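Local coordinates for protein Alp7A (Bacillus subtilis, PDB 5EC0) that binds ADP and, as a bacterial actin-like protein, probably assembles into filaments that segregate plasmid DNA, at residues A245-L250 with R263-F268; L256-S261 with F289-I294. One frame throughout, in Å; residues are numbered along the deposited sequence.

Interaction 1 of 2, residues A245-L250 with R263-F268; sequences AHLEKL and RELEKF. With ADP (adenosine-5'-diphosphate), chain D.
Leu247 and Leu265 bring together helices 243-254 and 262-272, whose local axes approach to 9.6 Å at an angle of 105°, a steep crossing, consistent with the small contact of four residues. CD2 of Leu265 lies 3.3 Å from the backbone O of Leu247 and also meets CB of that residue, so this leucine packs on backbone as well as side chain. Leu250, one turn on from Leu247, reaches the same Leu265 CD2 more loosely through its own CD2, at 4.3 Å. CD1 of Leu247 reaches CA of Glu266 at 3.8 Å.

Glu266 can be followed outward from that point. Its CB rests 3.9 Å from Leu247 CD1, the two side chains crossing at about a right angle. With CG trans to the backbone N (chi1 178°) and the chain extended beyond it, the residue leaves the helix pair and enters the nucleotide site. CG passes within 3.6 Å of ADP O3' and lies near O2' as well; CD comes within 3.5 Å of O3' of ADP, and OE2 accepts a hydrogen bond from O3' of ADP at 2.6 Å. An alanine here ends at CB, and O3' of ADP would probably be left without its acceptor on this helix. Ser13, another ADP-binding residue, touches Glu266 from a loop, while Asn12, Gly215 and Gly329 hold the nucleotide elsewhere. A glutamate reaching from a helix to the ribose O3' forms part of the nucleotide cleft here, as in actin-like ATPases.

Interaction 2 of 2, residues L256-S261 with F289-I294; sequences LEHFDS and FDLTDI
His258 and Phe289 are the residues of closest backbone approach, their CA atoms 8.9 Å apart, so the segments meet through side chains. Segment 256-261 is an irregular link between helices 243-254 and 262-272, ending at Ser261, the N-cap of the second. Segment 289-294 runs from the end of strand 288-290 into helix 292-313, with Leu291 at its N-cap position; the turn is held in part by Asp290, whose OD1 accepts from Thr292 N at 2.8 Å in an Asx turn and from Thr292 OG1 as well.

The imidazole of His258 works on two fronts. Its edge is directed at the face of Phe289 in an offset edge-to-face pair, with centroids 5.2 Å apart and planes at 69°; NE2 is the leading atom, 3.6 Å from Phe289 CG. Over one imidazole face sits CD2 of Leu291, a CH-pi contact 3.9 Å from the ring centroid and 16° off the normal, displaced toward the CE1 side. Leu291 spans both aromatic residues: with CG trans to its carbonyl carbon (chi1 -64°) the branch swings toward the loop, where CD1 meets Phe259 CE2 at 3.8 Å and also stays near His258 CG. Phe259 and Leu291 approach from opposite directions, and helix 262-272 closes in behind them through Leu265 and Phe268.

Polar bonding lies within the segments or to their surroundings; Arg280, for instance, binds the carbonyl of His258. Across the two segments the contact is aromatic and apolar, the imidazole serving as a flat surface and an edge, so the fit of loop to strand-helix turn probably rests on the shape and orientation of the rings.

In the fold
Interaction 1 packs helices 243-254 and 262-272 on each other; interaction 2 takes the loop that joins them to the turn between strand 288-290 and helix 292-313, and the segments of the two alternate along the chain. Their centres are 10 Å apart, and they touch where Leu265 CD1 and Phe268 CB pack on Phe259. Interaction 1 is the more buried, with three of its four touching residues enclosed and its centre about 19 Å from that of the chain; it joins aliphatic packing to the ADP ribose. Interaction 2 lies farther out, about 27 Å from the chain centre, is partly buried, and relies on aromatic rings and a leucine.

Interaction 1 of 2, residues A245-L250 with R263-F268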
loop_
_atom_site.group_PDB
_atom_site.type_symbol
_atom_site.label_atom_id
_atom_site.label_comp_id
_atom_site.label_asym_id
_atom_site.label_seq_id
_atom_site.Cartn_x
_atom_site.Cartn_y
_atom_site.Cartn_z
ATOM N N ALA A 245 -15.475 1.054 -8.135
ATOM C CA ALA A 245 -16.775 1.410 -8.683
ATOM C C ALA A 245 -17.082 0.490 -9.850
ATOM O O ALA A 245 -18.233 0.125 -10.090
ATOM C CB ALA A 245 -16.808 2.864 -9.115
ATOM N N HIS A 246 -16.034 0.092 -10.562
ATOM C CA HIS A 246 -16.204 -0.783 -11.715
ATOM C C HIS A 246 -16.626 -2.181 -11.249
ATOM O O HIS A 246 -17.430 -2.843 -11.900
ATOM C CB HIS A 246 -14.919 -0.839 -12.538
ATOM C CG HIS A 246 -15.022 -1.689 -13.764
ATOM N ND1 HIS A 246 -15.289 -1.170 -15.011
ATOM C CD2 HIS A 246 -14.883 -3.026 -13.933
ATOM C CE1 HIS A 246 -15.314 -2.150 -15.900
ATOM N NE2 HIS A 246 -15.072 -3.285 -15.271
ATOM N N LEU A 247 -16.097 -2.610 -10.109
ATOM C CA LEU A 247 -16.458 -3.902 -9.554
ATOM C C LEU A 247 -17.891 -3.905 -9.001
ATOM O O LEU A 247 -18.637 -4.864 -9.185
ATOM C CB LEU A 247 -15.472 -4.312 -8.452
ATOM C CG LEU A 247 -14.073 -4.772 -8.887
ATOM C CD1 LEU A 247 -13.394 -5.589 -7.777
ATOM C CD2 LEU A 247 -14.133 -5.568 -10.180
ATOM N N GLU A 248 -18.276 -2.830 -8.327
ATOM C CA GLU A 248 -19.573 -2.797 -7.674
ATOM C C GLU A 248 -20.658 -2.659 -8.733
ATOM O O GLU A 248 -21.785 -3.123 -8.544
ATOM C CB GLU A 248 -19.627 -1.661 -6.637
ATOM C CG GLU A 248 -21.012 -1.319 -6.075
ATOM C CD GLU A 248 -21.551 -2.338 -5.065
ATOM O OE1 GLU A 248 -20.949 -3.424 -4.906
ATOM O OE2 GLU A 248 -22.594 -2.048 -4.432
ATOM N N LYS A 249 -20.322 -2.047 -9.862
ATOM C CA LYS A 249 -21.281 -1.982 -10.958
ATOM C C LYS A 249 -21.407 -3.362 -11.583
ATOM O O LYS A 249 -22.502 -3.792 -11.955
ATOM C CB LYS A 249 -20.866 -0.951 -11.998
ATOM C CG LYS A 249 -21.835 -0.810 -13.145
ATOM C CD LYS A 249 -21.430 0.345 -14.052
ATOM C CE LYS A 249 -22.526 0.696 -15.055
ATOM N NZ LYS A 249 -22.751 -0.357 -16.099
ATOM N N LEU A 250 -20.277 -4.057 -11.675
ATOM C CA LEU A 250 -20.244 -5.424 -12.184
ATOM C C LEU A 250 -21.031 -6.363 -11.277
ATOM O O LEU A 250 -21.786 -7.226 -11.751
ATOM C CB LEU A 250 -18.806 -5.926 -12.305
ATOM C CG LEU A 250 -18.704 -7.406 -12.685
ATOM C CD1 LEU A 250 -19.289 -7.627 -14.069
ATOM C CD2 LEU A 250 -17.268 -7.873 -12.608
ATOM N N ARG A 263 -16.425 -5.968 -1.614
ATOM C CA ARG A 263 -15.220 -6.451 -0.960
ATOM C C ARG A 263 -15.069 -7.952 -1.186
ATOM O O ARG A 263 -13.971 -8.442 -1.438
ATOM C CB ARG A 263 -15.258 -6.121 0.531
ATOM C CG ARG A 263 -14.047 -6.579 1.317
ATOM C CD ARG A 263 -14.324 -6.499 2.815
ATOM N NE ARG A 263 -13.143 -6.813 3.614
ATOM C CZ ARG A 263 -12.249 -5.912 4.009
ATOM N NH1 ARG A 263 -12.398 -4.635 3.672
ATOM N NH2 ARG A 263 -11.205 -6.284 4.739
ATOM N N GLU A 264 -16.182 -8.674 -1.104
ATOM C CA GLU A 264 -16.217 -10.096 -1.448
ATOM C C GLU A 264 -15.765 -10.354 -2.896
ATOM O O GLU A 264 -14.961 -11.249 -3.167
ATOM C CB GLU A 264 -17.632 -10.660 -1.254
ATOM C CG GLU A 264 -18.028 -10.942 0.189
ATOM C CD GLU A 264 -19.519 -11.252 0.332
ATOM O OE1 GLU A 264 -20.098 -11.884 -0.583
ATOM O OE2 GLU A 264 -20.112 -10.861 1.359
ATOM N N LEU A 265 -16.297 -9.583 -3.831
ATOM C CA LEU A 265 -15.975 -9.804 -5.241
ATOM C C LEU A 265 -14.503 -9.487 -5.490
ATOM O O LEU A 265 -13.792 -10.224 -6.175
ATOM C CB LEU A 265 -16.877 -8.955 -6.128
ATOM C CG LEU A 265 -16.534 -8.890 -7.615
ATOM C CD1 LEU A 265 -16.728 -10.256 -8.265
ATOM C CD2 LEU A 265 -17.396 -7.830 -8.281
ATOM N N GLU A 266 -14.056 -8.391 -4.894
ATOM C CA GLU A 266 -12.652 -7.996 -4.911
ATOM C C GLU A 266 -11.733 -9.097 -4.371
ATOM O O GLU A 266 -10.707 -9.387 -4.970
ATOM C CB GLU A 266 -12.484 -6.711 -4.104
ATOM C CG GLU A 266 -11.063 -6.188 -3.970
ATOM C CD GLU A 266 -10.984 -5.065 -2.950
ATOM O OE1 GLU A 266 -11.656 -5.168 -1.898
ATOM O OE2 GLU A 266 -10.266 -4.077 -3.206
ATOM N N LYS A 267 -12.117 -9.722 -3.258
ATOM C CA LYS A 267 -11.309 -10.782 -2.657
ATOM C C LYS A 267 -11.274 -12.041 -3.519
ATOM O O LYS A 267 -10.217 -12.633 -3.712
ATOM C CB LYS A 267 -11.819 -11.134 -1.258
ATOM C CG LYS A 267 -11.034 -12.258 -0.593
ATOM C CD LYS A 267 -11.470 -12.489 0.851
ATOM C CE LYS A 267 -10.646 -13.590 1.515
ATOM N NZ LYS A 267 -10.989 -13.761 2.966
ATOM N N PHE A 268 -12.434 -12.459 -4.014
ATOM C CA PHE A 268 -12.514 -13.579 -4.948
ATOM C C PHE A 268 -11.635 -13.365 -6.196
ATOM O O PHE A 268 -10.953 -14.284 -6.646
ATOM C CB PHE A 268 -13.971 -13.804 -5.357
ATOM C CG PHE A 268 -14.157 -14.863 -6.405
ATOM C CD1 PHE A 268 -14.128 -16.205 -6.063
ATOM C CD2 PHE A 268 -14.378 -14.518 -7.733
ATOM C CE1 PHE A 268 -14.310 -17.193 -7.026
ATOM C CE2 PHE A 268 -14.560 -15.492 -8.696
ATOM C CZ PHE A 268 -14.524 -16.832 -8.346
HETATM P PB ADP D . -5.412 1.095 -2.974
HETATM O O1B ADP D . -4.376 1.376 -1.891
HETATM O O2B ADP D . -5.987 2.312 -3.679
HETATM O O3B ADP D . -6.499 0.111 -2.611
HETATM P PA ADP D . -3.686 -1.025 -3.928
HETATM O O1A ADP D . -3.568 -1.405 -2.469
HETATM O O2A ADP D . -2.442 -0.939 -4.795
HETATM O O3A ADP D . -4.556 0.330 -4.118
HETATM O "O5'" ADP D . -4.692 -2.039 -4.641
HETATM C "C5'" ADP D . -5.715 -2.728 -3.933
HETATM C "C4'" ADP D . -6.150 -3.822 -4.885
HETATM O "O4'" ADP D . -5.143 -4.829 -4.892
HETATM C "C3'" ADP D . -7.429 -4.533 -4.489
HETATM O "O3'" ADP D . -8.540 -4.005 -5.214
HETATM C "C2'" ADP D . -7.197 -5.977 -4.891
HETATM O "O2'" ADP D . -8.031 -6.259 -6.013
HETATM C "C1'" ADP D . -5.733 -6.051 -5.311
HETATM N N9 ADP D . -4.979 -7.175 -4.710
HETATM C C8 ADP D . -4.178 -7.988 -5.433
HETATM N N7 ADP D . -3.601 -8.926 -4.650
HETATM C C5 ADP D . -4.024 -8.707 -3.395
HETATM C C6 ADP D . -3.770 -9.365 -2.099
HETATM N N6 ADP D . -2.936 -10.440 -2.042
HETATM N N1 ADP D . -4.385 -8.854 -1.010
HETATM C C2 ADP D . -5.215 -7.790 -1.106
HETATM N N3 ADP D . -5.501 -7.130 -2.257
HETATM C C4 ADP D . -4.938 -7.550 -3.427
#

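Interaction 2 of 2, residues L256-S261 with F289-I294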
loop_
_atom_site.group_PDB
_atom_site.type_symbol
_atom_site.label_atom_id
_atom_site.label_comp_id
_atom_site.label_asym_id
_atom_site.label_seq_id
_atom_site.Cartn_x
_atom_site.Cartn_y
_atom_site.Cartn_z
ATOM N N LEU A 256 -25.033 -10.462 -8.704
ATOM C CA LEU A 256 -25.769 -10.246 -7.455
ATOM C C LEU A 256 -26.001 -11.535 -6.663
ATOM O O LEU A 256 -26.139 -11.517 -5.439
ATOM C CB LEU A 256 -27.109 -9.580 -7.769
ATOM C CG LEU A 256 -27.614 -8.437 -6.894
ATOM C CD1 LEU A 256 -26.488 -7.492 -6.523
ATOM C CD2 LEU A 256 -28.695 -7.697 -7.651
ATOM N N GLU A 257 -26.033 -12.650 -7.382
ATOM C CA GLU A 257 -26.269 -13.966 -6.809
ATOM C C GLU A 257 -25.077 -14.422 -5.976
ATOM O O GLU A 257 -25.216 -15.190 -5.026
ATOM C CB GLU A 257 -26.505 -14.969 -7.933
ATOM C CG GLU A 257 -27.327 -14.420 -9.082
ATOM C CD GLU A 257 -27.401 -15.375 -10.248
ATOM O OE1 GLU A 257 -26.664 -16.381 -10.241
ATOM O OE2 GLU A 257 -28.172 -15.105 -11.187
ATOM N N HIS A 258 -23.894 -13.949 -6.352
ATOM C CA HIS A 258 -22.651 -14.537 -5.867
ATOM C C HIS A 258 -21.919 -13.678 -4.842
ATOM O O HIS A 258 -21.054 -14.175 -4.126
ATOM C CB HIS A 258 -21.728 -14.821 -7.051
ATOM C CG HIS A 258 -22.247 -15.876 -7.972
ATOM N ND1 HIS A 258 -22.930 -15.584 -9.132
ATOM C CD2 HIS A 258 -22.190 -17.226 -7.899
ATOM C CE1 HIS A 258 -23.267 -16.708 -9.740
ATOM N NE2 HIS A 258 -22.828 -17.720 -9.012
ATOM N N PHE A 259 -22.265 -12.394 -4.776
ATOM C CA PHE A 259 -21.574 -11.449 -3.898
ATOM C C PHE A 259 -22.529 -10.389 -3.336
ATOM O O PHE A 259 -23.291 -9.763 -4.078
ATOM C CB PHE A 259 -20.420 -10.785 -4.650
ATOM C CG PHE A 259 -19.474 -11.769 -5.279
ATOM C CD1 PHE A 259 -18.482 -12.380 -4.523
ATOM C CD2 PHE A 259 -19.595 -12.106 -6.614
ATOM C CE1 PHE A 259 -17.619 -13.299 -5.097
ATOM C CE2 PHE A 259 -18.735 -13.024 -7.194
ATOM C CZ PHE A 259 -17.751 -13.625 -6.436
ATOM N N ASP A 260 -22.492 -10.207 -2.016
ATOM C CA ASP A 260 -23.348 -9.223 -1.351
ATOM C C ASP A 260 -22.596 -7.928 -1.117
ATOM O O ASP A 260 -23.171 -6.926 -0.698
ATOM C CB ASP A 260 -23.876 -9.765 -0.021
ATOM C CG ASP A 260 -24.716 -10.996 -0.200
ATOM O OD1 ASP A 260 -25.218 -11.198 -1.325
ATOM O OD2 ASP A 260 -24.880 -11.759 0.778
ATOM N N SER A 261 -21.300 -7.948 -1.387
ATOM C CA SER A 261 -20.502 -6.751 -1.205
ATOM C C SER A 261 -19.387 -6.722 -2.230
ATOM O O SER A 261 -18.964 -7.762 -2.729
ATOM C CB SER A 261 -19.927 -6.691 0.212
ATOM O OG SER A 261 -18.703 -7.396 0.296
ATOM N N PHE A 289 -19.774 -22.838 -9.449
ATOM C CA PHE A 289 -20.147 -21.777 -10.393
ATOM C C PHE A 289 -18.905 -21.194 -11.054
ATOM O O PHE A 289 -18.121 -20.490 -10.421
ATOM C CB PHE A 289 -20.946 -20.684 -9.659
ATOM C CG PHE A 289 -22.149 -21.217 -8.934
ATOM C CD1 PHE A 289 -22.038 -21.667 -7.627
ATOM C CD2 PHE A 289 -23.380 -21.318 -9.574
ATOM C CE1 PHE A 289 -23.134 -22.178 -6.951
ATOM C CE2 PHE A 289 -24.485 -21.837 -8.905
ATOM C CZ PHE A 289 -24.361 -22.266 -7.590
ATOM N N ASP A 290 -18.724 -21.520 -12.328
ATOM C CA ASP A 290 -17.631 -20.965 -13.119
ATOM C C ASP A 290 -17.976 -19.527 -13.495
ATOM O O ASP A 290 -18.909 -19.284 -14.259
ATOM C CB ASP A 290 -17.366 -21.808 -14.378
ATOM C CG ASP A 290 -16.090 -21.397 -15.114
ATOM O OD1 ASP A 290 -15.658 -20.237 -14.980
ATOM O OD2 ASP A 290 -15.526 -22.230 -15.852
ATOM N N LEU A 291 -17.226 -18.582 -12.938
ATOM C CA LEU A 291 -17.474 -17.168 -13.176
ATOM C C LEU A 291 -16.400 -16.563 -14.079
ATOM O O LEU A 291 -16.368 -15.356 -14.254
ATOM C CB LEU A 291 -17.526 -16.402 -11.847
ATOM C CG LEU A 291 -18.654 -16.751 -10.874
ATOM C CD1 LEU A 291 -18.574 -15.904 -9.610
ATOM C CD2 LEU A 291 -19.994 -16.572 -11.538
ATOM N N THR A 292 -15.541 -17.409 -14.647
ATOM C CA THR A 292 -14.345 -16.960 -15.368
ATOM C C THR A 292 -14.613 -15.994 -16.514
ATOM O O THR A 292 -13.995 -14.932 -16.588
ATOM C CB THR A 292 -13.551 -18.144 -15.957
ATOM O OG1 THR A 292 -13.334 -19.143 -14.947
ATOM C CG2 THR A 292 -12.209 -17.662 -16.499
ATOM N N ASP A 293 -15.508 -16.378 -17.417
ATOM C CA ASP A 293 -15.819 -15.561 -18.591
ATOM C C ASP A 293 -16.308 -14.169 -18.203
ATOM O O ASP A 293 -15.884 -13.167 -18.787
ATOM C CB ASP A 293 -16.883 -16.235 -19.474
ATOM C CG ASP A 293 -16.338 -17.402 -20.280
ATOM O OD1 ASP A 293 -15.096 -17.516 -20.432
ATOM O OD2 ASP A 293 -17.169 -18.199 -20.780
ATOM N N ILE A 294 -17.204 -14.115 -17.222
ATOM C CA ILE A 294 -17.816 -12.859 -16.823
ATOM C C ILE A 294 -16.756 -11.912 -16.287
ATOM O O ILE A 294 -16.760 -10.709 -16.565
ATOM C CB ILE A 294 -18.912 -13.083 -15.763
ATOM C CG1 ILE A 294 -20.118 -13.785 -16.402
ATOM C CG2 ILE A 294 -19.318 -11.759 -15.100
ATOM C CD1 ILE A 294 -21.287 -13.938 -15.481
#